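Local coordinates for protein activating signal cointegrator 1 complex subunit 2 (Homo sapiens, PDB 6YXQ) that binds K63-linked polyubiquitin chains and brings the ASCC3 helicase and the demethylase ALKBH3 to sites of DNA alkylation damage, and also helps rescue stalled ribosomes, at residues Glu57-Arg62 with Val117-Arg122; Lys93-Tyr98 with Phe128-Arg133; Glu325-Ile330 with Gln356-Leu361; Phe279-Ala284 with Leu362-Phe367. One frame throughout, in Å; residues are numbered along the deposited sequence.

Contact 1. Residues Glu57-Arg62 with Val117-Arg122; sequences EEYLER and VDMQKR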
# COMPACT_ATOMS: atom_id res chain seq x y z
N GLU B 57 -20.75 -4.88 1.81
CA GLU B 57 -20.58 -6.33 1.79
C GLU B 57 -19.96 -6.80 0.48
O GLU B 57 -19.25 -7.81 0.45
CB GLU B 57 -21.91 -7.03 2.07
CG GLU B 57 -22.97 -7.03 0.97
CD GLU B 57 -24.12 -7.95 1.34
OE1 GLU B 57 -24.47 -7.97 2.54
OE2 GLU B 57 -24.66 -8.67 0.46
N GLU B 58 -20.22 -6.08 -0.62
CA GLU B 58 -19.48 -6.35 -1.85
C GLU B 58 -17.98 -6.16 -1.63
O GLU B 58 -17.16 -7.05 -1.96
CB GLU B 58 -19.97 -5.45 -2.98
CG GLU B 58 -21.48 -5.43 -3.23
CD GLU B 58 -21.86 -4.72 -4.53
OE1 GLU B 58 -20.95 -4.49 -5.37
OE2 GLU B 58 -23.05 -4.40 -4.72
N TYR B 59 -17.61 -5.00 -1.08
CA TYR B 59 -16.22 -4.77 -0.74
C TYR B 59 -15.70 -5.87 0.18
O TYR B 59 -14.57 -6.34 0.01
CB TYR B 59 -16.03 -3.40 -0.08
CG TYR B 59 -14.79 -3.37 0.80
CD1 TYR B 59 -13.53 -3.19 0.24
CD2 TYR B 59 -14.88 -3.55 2.18
CE1 TYR B 59 -12.39 -3.17 1.04
CE2 TYR B 59 -13.75 -3.54 2.98
CZ TYR B 59 -12.51 -3.35 2.40
OH TYR B 59 -11.38 -3.34 3.19
N LEU B 60 -16.50 -6.29 1.16
CA LEU B 60 -16.05 -7.27 2.14
C LEU B 60 -15.76 -8.61 1.49
O LEU B 60 -14.75 -9.25 1.78
CB LEU B 60 -17.09 -7.43 3.25
CG LEU B 60 -17.07 -6.37 4.35
CD1 LEU B 60 -18.21 -6.60 5.33
CD2 LEU B 60 -15.73 -6.37 5.06
N GLU B 61 -16.65 -9.06 0.60
CA GLU B 61 -16.42 -10.30 -0.14
C GLU B 61 -15.09 -10.26 -0.88
O GLU B 61 -14.21 -11.13 -0.68
CB GLU B 61 -17.58 -10.52 -1.11
CG GLU B 61 -17.81 -11.96 -1.55
CD GLU B 61 -18.79 -12.07 -2.70
OE1 GLU B 61 -19.62 -13.01 -2.69
OE2 GLU B 61 -18.73 -11.24 -3.63
N ARG B 62 -14.92 -9.24 -1.72
CA ARG B 62 -13.67 -9.12 -2.49
C ARG B 62 -12.45 -9.06 -1.57
O ARG B 62 -11.44 -9.76 -1.78
CB ARG B 62 -13.74 -7.88 -3.37
CG ARG B 62 -12.86 -7.95 -4.60
CD ARG B 62 -13.24 -6.86 -5.58
NE ARG B 62 -13.02 -7.28 -6.96
CZ ARG B 62 -13.99 -7.67 -7.79
NH1 ARG B 62 -13.71 -8.03 -9.03
NH2 ARG B 62 -15.25 -7.68 -7.37
N VAL B 117 -12.74 -1.54 8.93
CA VAL B 117 -11.49 -1.02 9.48
C VAL B 117 -10.53 -2.17 9.80
O VAL B 117 -9.35 -2.13 9.46
CB VAL B 117 -11.78 -0.16 10.72
CG1 VAL B 117 -10.49 0.19 11.47
CG2 VAL B 117 -12.56 1.09 10.31
N ASP B 118 -11.05 -3.20 10.47
CA ASP B 118 -10.23 -4.36 10.82
C ASP B 118 -9.69 -5.04 9.57
O ASP B 118 -8.50 -5.39 9.50
CB ASP B 118 -11.06 -5.33 11.66
CG ASP B 118 -11.42 -4.77 13.02
OD1 ASP B 118 -10.62 -3.99 13.58
OD2 ASP B 118 -12.52 -5.09 13.52
N MSE B 119 -10.54 -5.23 8.57
CA MSE B 119 -10.15 -5.85 7.33
C MSE B 119 -9.09 -5.02 6.58
O MSE B 119 -8.11 -5.55 6.06
CB MSE B 119 -11.40 -6.06 6.47
CG MSE B 119 -11.12 -6.72 5.15
SE MSE B 119 -9.99 -8.24 5.45
CE MSE B 119 -10.86 -9.46 4.32
N GLN B 120 -9.29 -3.70 6.56
CA GLN B 120 -8.32 -2.82 5.93
C GLN B 120 -6.96 -2.91 6.62
O GLN B 120 -5.92 -2.92 5.96
CB GLN B 120 -8.84 -1.39 5.95
CG GLN B 120 -9.85 -1.10 4.87
CD GLN B 120 -9.22 -0.51 3.63
OE1 GLN B 120 -8.87 -1.24 2.69
NE2 GLN B 120 -9.05 0.81 3.62
N LYS B 121 -6.96 -3.00 7.95
CA LYS B 121 -5.71 -3.17 8.69
C LYS B 121 -5.03 -4.49 8.32
O LYS B 121 -3.80 -4.54 8.12
CB LYS B 121 -5.98 -3.12 10.20
CG LYS B 121 -5.79 -1.74 10.81
CD LYS B 121 -6.41 -1.65 12.19
CE LYS B 121 -5.35 -1.83 13.28
NZ LYS B 121 -4.97 -3.26 13.47
N ARG B 122 -5.81 -5.57 8.27
CA ARG B 122 -5.27 -6.86 7.84
C ARG B 122 -4.57 -6.73 6.49
O ARG B 122 -3.42 -7.17 6.32
CB ARG B 122 -6.40 -7.90 7.77
CG ARG B 122 -6.57 -8.74 9.03
CD ARG B 122 -6.61 -10.24 8.71
NE ARG B 122 -7.73 -10.61 7.84
CZ ARG B 122 -7.76 -11.72 7.10
NH1 ARG B 122 -8.81 -11.98 6.34
NH2 ARG B 122 -6.74 -12.56 7.12
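Tyr59 reaches from helix 53-75 to helix 114-135 with its phenol end, where OH lies 3.2 Å from Gln120 CG and 3.9 Å from Met119 CG. The hydroxyl thus rests against the CG atoms of two consecutive residues. Beyond CG, the Gln120 chain bends sharply (chi2 -94°) and its amide stands nearly upright to the Tyr59 ring, the two planes 82° apart. The amide oxygen comes within 3.3 Å of the hydroxyl, Gln120 OE1 to Tyr59 OH. Gln120 OE1 is also hydrogen-bonded with the hydroxyl of Tyr44. Tyr59 has CG anti to the backbone N (chi1 156°), which directs the ring toward helix 114-135. Met119, modelled as selenomethionine, directs its CB toward helix 53-75. Next come Pro47 and Val116, which touch Tyr59, and Thr64 and Ala67, which touch Met119. The other flank of segment 57-62 faces ASCC3: Glu57, Glu61 and Arg62 form salt bridges with Lys117, Arg37 and Asp32 of that chain. Helix 53-75 thus packs on helix 114-135 and also presents charged residues to ASCC3, which Lys121 of helix 114-135 reaches too, by a cation-pi contact with Phe175 of that chain.

Contact 2. Residues Lys93-Tyr98 with Phe128-Arg133; sequences KCLDSY and FLTFLR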
# COMPACT_ATOMS: atom_id res chain seq x y z
N LYS B 93 -0.92 -8.31 -10.30
CA LYS B 93 -1.97 -7.35 -10.65
C LYS B 93 -2.85 -7.04 -9.45
O LYS B 93 -3.31 -5.90 -9.29
CB LYS B 93 -2.79 -7.88 -11.82
CG LYS B 93 -1.93 -8.32 -13.00
CD LYS B 93 -2.62 -8.09 -14.32
CE LYS B 93 -4.12 -8.27 -14.18
NZ LYS B 93 -4.76 -8.47 -15.52
N CYS B 94 -3.06 -8.02 -8.57
CA CYS B 94 -3.80 -7.76 -7.34
C CYS B 94 -3.05 -6.77 -6.45
O CYS B 94 -3.65 -5.84 -5.89
CB CYS B 94 -4.04 -9.09 -6.60
SG CYS B 94 -4.60 -8.97 -4.88
N LEU B 95 -1.74 -6.96 -6.30
CA LEU B 95 -0.96 -6.04 -5.47
C LEU B 95 -0.91 -4.64 -6.07
O LEU B 95 -1.02 -3.64 -5.35
CB LEU B 95 0.44 -6.59 -5.25
CG LEU B 95 0.54 -7.85 -4.37
CD1 LEU B 95 1.79 -8.65 -4.71
CD2 LEU B 95 0.54 -7.46 -2.90
N ASP B 96 -0.75 -4.56 -7.40
CA ASP B 96 -0.85 -3.27 -8.08
C ASP B 96 -2.20 -2.61 -7.82
O ASP B 96 -2.27 -1.40 -7.59
CB ASP B 96 -0.62 -3.45 -9.58
CG ASP B 96 -0.34 -2.14 -10.30
OD1 ASP B 96 -1.17 -1.22 -10.20
OD2 ASP B 96 0.72 -2.04 -10.95
N SER B 97 -3.28 -3.40 -7.85
CA SER B 97 -4.61 -2.87 -7.59
C SER B 97 -4.68 -2.25 -6.20
O SER B 97 -5.17 -1.12 -6.03
CB SER B 97 -5.65 -3.98 -7.71
OG SER B 97 -5.31 -4.89 -8.73
N TYR B 98 -4.22 -2.99 -5.20
CA TYR B 98 -4.26 -2.47 -3.83
C TYR B 98 -3.45 -1.19 -3.72
O TYR B 98 -3.95 -0.17 -3.24
CB TYR B 98 -3.76 -3.51 -2.83
CG TYR B 98 -3.73 -3.00 -1.40
CD1 TYR B 98 -4.87 -3.03 -0.60
CD2 TYR B 98 -2.56 -2.47 -0.86
CE1 TYR B 98 -4.84 -2.55 0.71
CE2 TYR B 98 -2.53 -1.98 0.44
CZ TYR B 98 -3.67 -2.03 1.22
OH TYR B 98 -3.63 -1.55 2.51
N PHE B 128 2.30 -5.02 3.13
CA PHE B 128 3.65 -4.59 3.48
C PHE B 128 4.58 -5.78 3.66
O PHE B 128 5.74 -5.75 3.22
CB PHE B 128 3.64 -3.74 4.75
CG PHE B 128 5.00 -3.31 5.18
CD1 PHE B 128 5.68 -2.32 4.49
CD2 PHE B 128 5.63 -3.92 6.26
CE1 PHE B 128 6.95 -1.93 4.88
CE2 PHE B 128 6.90 -3.53 6.66
CZ PHE B 128 7.56 -2.54 5.97
N LEU B 129 4.10 -6.85 4.31
CA LEU B 129 4.98 -8.00 4.54
C LEU B 129 5.33 -8.72 3.25
O LEU B 129 6.46 -9.18 3.07
CB LEU B 129 4.35 -8.96 5.55
CG LEU B 129 4.08 -8.35 6.92
CD1 LEU B 129 2.86 -8.99 7.54
CD2 LEU B 129 5.28 -8.49 7.84
N THR B 130 4.36 -8.83 2.33
CA THR B 130 4.64 -9.40 1.02
C THR B 130 5.73 -8.61 0.29
O THR B 130 6.68 -9.18 -0.27
CB THR B 130 3.36 -9.44 0.19
OG1 THR B 130 2.34 -10.10 0.93
CG2 THR B 130 3.59 -10.16 -1.12
N PHE B 131 5.60 -7.28 0.29
CA PHE B 131 6.61 -6.49 -0.41
C PHE B 131 7.96 -6.58 0.28
O PHE B 131 9.00 -6.55 -0.39
CB PHE B 131 6.13 -5.05 -0.57
CG PHE B 131 5.28 -4.86 -1.78
CD1 PHE B 131 5.86 -4.79 -3.04
CD2 PHE B 131 3.90 -4.83 -1.68
CE1 PHE B 131 5.07 -4.66 -4.17
CE2 PHE B 131 3.10 -4.69 -2.81
CZ PHE B 131 3.69 -4.61 -4.06
N LEU B 132 7.98 -6.72 1.61
CA LEU B 132 9.24 -6.99 2.30
C LEU B 132 9.87 -8.29 1.82
O LEU B 132 11.08 -8.35 1.55
CB LEU B 132 9.00 -7.06 3.81
CG LEU B 132 10.14 -6.60 4.72
CD1 LEU B 132 9.63 -6.58 6.13
CD2 LEU B 132 11.38 -7.48 4.62
N ARG B 133 9.07 -9.35 1.74
CA ARG B 133 9.60 -10.63 1.29
C ARG B 133 10.23 -10.51 -0.08
O ARG B 133 11.31 -11.05 -0.33
CB ARG B 133 8.51 -11.70 1.29
CG ARG B 133 9.07 -13.09 1.44
CD ARG B 133 8.01 -14.12 1.73
NE ARG B 133 8.62 -15.42 2.00
CZ ARG B 133 7.94 -16.56 2.08
NH1 ARG B 133 6.63 -16.56 1.92
NH2 ARG B 133 8.59 -17.69 2.33
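Thr130 hydrogen-bonds through OG1 to the backbone O of Ser126, one turn back on its own helix, and its methyl group faces the other helix, where CG2 lies 4.3 Å from Leu95 CD1. The hydroxyl is thereby satisfied without a partner on segment 93-98, and what crosses the interface is hydrocarbon. The closer meeting is between Leu95 and Phe131. The leucine sets CD2 3.8 Å from Phe131 CE2, while Leu95 CB is 4.0 Å from Phe131 CZ, so both the root and one branch of the leucine rest on the outer end of the ring. Leu95 holds CG anti to the carbonyl carbon (chi1 -69°), which carries it toward helix 114-135, and chi2 (155°) then sends CD1 to the threonine and CD2 to the phenylalanine. Leucine and ring lie alongside, running opposite ways, from backbones whose CA atoms, Leu95 to Phe131, are 9.1 Å apart. This is helix-helix packing of 89-101 on 114-135 in the N-terminal helical part of the chain, the part that binds ASCC3 here, with helix 53-75 closing in: Thr130 also touches Leu70, Leu73 and Leu74. Asp96, on the side of its helix turned from this interface, has one carboxylate oxygen, OD2, in a salt bridge with Lys164 and the other, OD1, in one with Arg15 of ASCC3, while Phe128 meets Phe173 of the same partner.

Contact 3. Residues Glu325-Ile330 with Gln356-Leu361; sequences EIFHII and QIFSSL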
# COMPACT_ATOMS: atom_id res chain seq x y z
N GLU B 325 9.84 21.17 1.47
CA GLU B 325 10.63 20.08 2.04
C GLU B 325 11.31 19.27 0.95
O GLU B 325 12.47 18.88 1.10
CB GLU B 325 9.74 19.20 2.92
CG GLU B 325 9.20 19.95 4.13
CD GLU B 325 8.32 19.10 5.03
OE1 GLU B 325 7.61 18.21 4.51
OE2 GLU B 325 8.34 19.34 6.25
N ILE B 326 10.62 19.03 -0.17
CA ILE B 326 11.24 18.38 -1.31
C ILE B 326 12.44 19.19 -1.79
O ILE B 326 13.54 18.65 -2.00
CB ILE B 326 10.21 18.18 -2.44
CG1 ILE B 326 9.16 17.15 -2.02
CG2 ILE B 326 10.88 17.74 -3.72
CD1 ILE B 326 7.96 17.12 -2.92
N PHE B 327 12.23 20.50 -1.98
CA PHE B 327 13.30 21.40 -2.41
C PHE B 327 14.52 21.26 -1.51
O PHE B 327 15.65 21.08 -1.99
CB PHE B 327 12.80 22.84 -2.42
CG PHE B 327 13.78 23.84 -3.00
CD1 PHE B 327 14.82 24.35 -2.23
CD2 PHE B 327 13.64 24.29 -4.30
CE1 PHE B 327 15.72 25.27 -2.75
CE2 PHE B 327 14.53 25.22 -4.83
CZ PHE B 327 15.57 25.71 -4.06
N HIS B 328 14.31 21.33 -0.20
CA HIS B 328 15.45 21.28 0.70
C HIS B 328 16.10 19.91 0.73
O HIS B 328 17.32 19.81 0.87
CB HIS B 328 15.05 21.69 2.11
CG HIS B 328 16.22 21.80 3.03
ND1 HIS B 328 16.51 20.85 3.99
CD2 HIS B 328 17.20 22.73 3.11
CE1 HIS B 328 17.61 21.20 4.63
NE2 HIS B 328 18.05 22.34 4.12
N ILE B 329 15.32 18.83 0.59
CA ILE B 329 15.90 17.49 0.58
C ILE B 329 16.86 17.36 -0.60
O ILE B 329 17.99 16.87 -0.45
CB ILE B 329 14.79 16.42 0.53
CG1 ILE B 329 14.07 16.33 1.87
CG2 ILE B 329 15.36 15.06 0.18
CD1 ILE B 329 12.83 15.48 1.82
N ILE B 330 16.44 17.84 -1.77
CA ILE B 330 17.29 17.76 -2.96
C ILE B 330 18.54 18.62 -2.78
O ILE B 330 19.67 18.18 -3.06
CB ILE B 330 16.51 18.18 -4.22
CG1 ILE B 330 15.31 17.28 -4.44
CG2 ILE B 330 17.42 18.14 -5.42
CD1 ILE B 330 14.44 17.71 -5.58
N GLN B 356 24.14 28.42 -8.36
CA GLN B 356 23.36 28.44 -9.59
C GLN B 356 21.88 28.24 -9.31
O GLN B 356 21.02 28.96 -9.84
CB GLN B 356 23.88 27.36 -10.54
CG GLN B 356 23.17 27.29 -11.87
CD GLN B 356 24.05 26.70 -12.96
OE1 GLN B 356 25.23 27.04 -13.08
NE2 GLN B 356 23.48 25.81 -13.76
N ILE B 357 21.56 27.24 -8.47
CA ILE B 357 20.17 26.97 -8.15
C ILE B 357 19.49 28.22 -7.62
O ILE B 357 18.36 28.55 -8.01
CB ILE B 357 20.06 25.81 -7.13
CG1 ILE B 357 20.39 24.48 -7.80
CG2 ILE B 357 18.66 25.75 -6.55
CD1 ILE B 357 20.39 23.32 -6.83
N PHE B 358 20.17 28.96 -6.73
CA PHE B 358 19.49 30.13 -6.17
C PHE B 358 19.46 31.32 -7.12
O PHE B 358 18.47 32.07 -7.17
CB PHE B 358 20.11 30.50 -4.82
CG PHE B 358 19.59 29.65 -3.69
CD1 PHE B 358 18.40 29.97 -3.07
CD2 PHE B 358 20.27 28.51 -3.29
CE1 PHE B 358 17.91 29.18 -2.04
CE2 PHE B 358 19.78 27.72 -2.27
CZ PHE B 358 18.60 28.06 -1.65
N SER B 359 20.52 31.50 -7.91
CA SER B 359 20.51 32.53 -8.94
C SER B 359 19.36 32.34 -9.91
O SER B 359 18.83 33.32 -10.45
CB SER B 359 21.84 32.52 -9.69
OG SER B 359 21.94 31.36 -10.51
N SER B 360 18.95 31.10 -10.15
CA SER B 360 17.89 30.86 -11.12
C SER B 360 16.50 31.17 -10.57
O SER B 360 15.54 31.19 -11.35
CB SER B 360 17.93 29.42 -11.64
OG SER B 360 17.99 28.47 -10.59
N LEU B 361 16.37 31.43 -9.27
CA LEU B 361 15.06 31.72 -8.70
C LEU B 361 15.07 32.98 -7.83
O LEU B 361 14.14 33.17 -7.04
CB LEU B 361 14.53 30.53 -7.91
CG LEU B 361 15.49 29.74 -7.02
CD1 LEU B 361 15.90 30.52 -5.77
CD2 LEU B 361 14.82 28.43 -6.62
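The Phe327 ring receives Phe358 at its edge, where Phe358 CZ lies near the plane of the ring and 4.2 Å from Phe327 CE1. This is a helix-to-helix contact in the C-terminal helical bundle of the chain, helix 306-340 meeting the C-terminal part of helix 348-359, around residues 356-361. Two aliphatic groups approach the same ring obliquely: Leu361 CD2, 3.7 Å from Phe327 CE2, and Ile357 CG2, 4.0 Å from Phe327 CZ. The far end of the ring is thus met by three residues of one segment. Phe327 gets there with CG anti to its backbone N (chi1 -173°), which extends the ring away from its own helix. Tyr371 and Phe367 also meet it edge-to-face. An alanine in place of Phe327 would probably open a gap facing Ile357, Phe358 and Leu361 and leave their apolar ends without a common partner. No hydrogen bond crosses between the segments; the polar groups here serve the local turn. Gln356 O accepts from both Ser360 N and Ser359 OG, on the same face of its carbonyl plane, and Ser360 OG binds Ile357 O at 2.6 Å from above that carbonyl's plane.

Contact 4. Residues Phe279-Ala284 with Leu362-Phe367; sequences FCYRLA and LQEKRF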
# COMPACT_ATOMS: atom_id res chain seq x y z
N PHE B 279 14.69 20.26 -11.24
CA PHE B 279 13.48 20.13 -10.42
C PHE B 279 13.33 21.29 -9.44
O PHE B 279 12.22 21.82 -9.28
CB PHE B 279 13.48 18.80 -9.67
CG PHE B 279 12.11 18.35 -9.26
CD1 PHE B 279 11.29 17.66 -10.15
CD2 PHE B 279 11.62 18.61 -7.99
CE1 PHE B 279 10.02 17.25 -9.78
CE2 PHE B 279 10.35 18.20 -7.61
CZ PHE B 279 9.55 17.52 -8.51
N CYS B 280 14.42 21.68 -8.77
CA CYS B 280 14.35 22.78 -7.80
C CYS B 280 13.76 24.04 -8.41
O CYS B 280 12.93 24.71 -7.78
CB CYS B 280 15.75 23.09 -7.25
SG CYS B 280 16.40 21.90 -6.09
N TYR B 281 14.18 24.39 -9.63
CA TYR B 281 13.61 25.58 -10.27
C TYR B 281 12.17 25.33 -10.69
O TYR B 281 11.32 26.23 -10.56
CB TYR B 281 14.44 26.00 -11.48
CG TYR B 281 13.74 27.06 -12.31
CD1 TYR B 281 13.56 28.34 -11.81
CD2 TYR B 281 13.24 26.77 -13.57
CE1 TYR B 281 12.90 29.31 -12.55
CE2 TYR B 281 12.58 27.73 -14.32
CZ TYR B 281 12.41 29.00 -13.80
OH TYR B 281 11.76 29.96 -14.53
N ARG B 282 11.87 24.14 -11.19
CA ARG B 282 10.52 23.88 -11.69
C ARG B 282 9.50 23.99 -10.57
O ARG B 282 8.43 24.58 -10.76
CB ARG B 282 10.46 22.51 -12.36
CG ARG B 282 10.88 22.53 -13.83
CD ARG B 282 9.95 23.41 -14.65
NE ARG B 282 8.66 22.76 -14.91
CZ ARG B 282 8.46 21.86 -15.87
NH1 ARG B 282 9.46 21.49 -16.66
NH2 ARG B 282 7.25 21.32 -16.04
N LEU B 283 9.82 23.48 -9.38
CA LEU B 283 8.85 23.57 -8.30
C LEU B 283 8.82 24.96 -7.69
O LEU B 283 7.77 25.40 -7.24
CB LEU B 283 9.10 22.50 -7.24
CG LEU B 283 10.10 22.65 -6.10
CD1 LEU B 283 9.49 23.36 -4.92
CD2 LEU B 283 10.55 21.27 -5.68
N ALA B 284 9.95 25.67 -7.70
CA ALA B 284 9.94 27.06 -7.24
C ALA B 284 9.02 27.92 -8.11
O ALA B 284 8.17 28.66 -7.60
CB ALA B 284 11.36 27.61 -7.24
N LEU B 362 16.10 33.81 -7.94
CA LEU B 362 16.07 35.16 -7.35
C LEU B 362 14.75 35.89 -7.54
O LEU B 362 14.29 36.59 -6.64
CB LEU B 362 17.18 36.03 -7.95
CG LEU B 362 18.62 35.61 -7.74
CD1 LEU B 362 19.55 36.54 -8.52
CD2 LEU B 362 18.95 35.61 -6.27
N GLN B 363 14.12 35.75 -8.72
CA GLN B 363 12.92 36.52 -9.02
C GLN B 363 11.65 35.93 -8.39
O GLN B 363 10.62 36.61 -8.40
CB GLN B 363 12.72 36.62 -10.54
CG GLN B 363 13.41 37.83 -11.18
CD GLN B 363 13.05 39.14 -10.49
OE1 GLN B 363 13.90 39.76 -9.85
NE2 GLN B 363 11.80 39.56 -10.62
N GLU B 364 11.71 34.72 -7.84
CA GLU B 364 10.53 34.05 -7.29
C GLU B 364 10.32 34.46 -5.83
O GLU B 364 10.47 33.67 -4.90
CB GLU B 364 10.67 32.54 -7.43
CG GLU B 364 11.34 32.09 -8.71
CD GLU B 364 10.53 32.42 -9.94
OE1 GLU B 364 9.32 32.68 -9.81
OE2 GLU B 364 11.11 32.42 -11.04
N LYS B 365 9.92 35.73 -5.65
CA LYS B 365 9.99 36.35 -4.33
C LYS B 365 9.04 35.70 -3.33
O LYS B 365 9.40 35.53 -2.16
CB LYS B 365 9.72 37.85 -4.45
CG LYS B 365 10.75 38.62 -5.27
CD LYS B 365 10.25 40.03 -5.61
CE LYS B 365 10.24 40.94 -4.38
NZ LYS B 365 9.78 42.32 -4.70
N ARG B 366 7.84 35.33 -3.77
CA ARG B 366 6.89 34.70 -2.85
C ARG B 366 7.40 33.33 -2.41
O ARG B 366 7.35 32.98 -1.22
CB ARG B 366 5.52 34.58 -3.50
CG ARG B 366 4.57 33.63 -2.77
CD ARG B 366 4.33 34.06 -1.34
NE ARG B 366 3.57 33.07 -0.59
CZ ARG B 366 2.25 33.11 -0.42
NH1 ARG B 366 1.55 34.11 -0.95
NH2 ARG B 366 1.63 32.16 0.27
N PHE B 367 7.87 32.52 -3.36
CA PHE B 367 8.47 31.25 -2.98
C PHE B 367 9.70 31.46 -2.12
O PHE B 367 9.93 30.72 -1.16
CB PHE B 367 8.83 30.44 -4.22
CG PHE B 367 9.80 29.34 -3.94
CD1 PHE B 367 9.36 28.15 -3.38
CD2 PHE B 367 11.15 29.49 -4.21
CE1 PHE B 367 10.25 27.13 -3.11
CE2 PHE B 367 12.04 28.48 -3.93
CZ PHE B 367 11.59 27.29 -3.39
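An apolar CH-pi contact joins the beginning of helix 279-300 to the beginning of helix 365-374, two helices of the C-terminal bundle that are far apart in sequence. At its centre Ala284 sets its methyl over one face of the Phe367 ring: CB lies 3.7 Å from the ring centroid, 21° off the ring normal, and is displaced toward the rim, with Phe367 CE2 3.5 Å away. The small alanine lets the backbones draw close, the CA atoms of Ala284 and Phe367 being 6.2 Å apart. Phe367 holds CG anti to its backbone N (chi1 163°), which lays the ring against the backbone of Ala284 as well as its methyl. Leu283 adds its CD1 obliquely at 4.3 Å from Phe367 CE1. An alanine instead of Phe367 would probably leave the Ala284 methyl and Leu283 CD1 facing a gap. At the border of the contact, Glu364 OE2 lies 3.9 Å from Tyr281 CE1, near the plane of the tyrosine ring and at its edge, with ring and carboxylate planes 65° apart. Glu364 is the N-cap residue of helix 365-374 and the centre of an inverse gamma turn. The backbone N atoms of Arg366 and Phe367, in the first turn of that helix, both donate to Glu288 OE2. Across the two segments there is no hydrogen bond, so their fit rests on shape and dispersion, while the carboxylate at the tyrosine's edge may add a mild electrostatic attraction to the ring hydrogens.

Overall arrangement
The chain is the N-terminal, ASCC3-binding piece of a longer protein, whose ubiquitin binding belongs to the CUE domain of the full-length molecule. Its four contacts form two pairs on opposite sides of the chain's centre. Contacts 1 and 2 share helix 114-135, with centres about 16 Å apart and no direct touch; ASCC3 borders both of them, whereas it touches neither segment of contact 3 or contact 4. Contacts 3 and 4 have centres only about 8 Å apart and do touch, Leu361 CD2 being 3.6 Å from Ala284 CB. Along the chain, contact 3 is nested within the loop that contact 4 closes. Between the pairs, the centres of contacts 2 and 3 are about 35 Å apart.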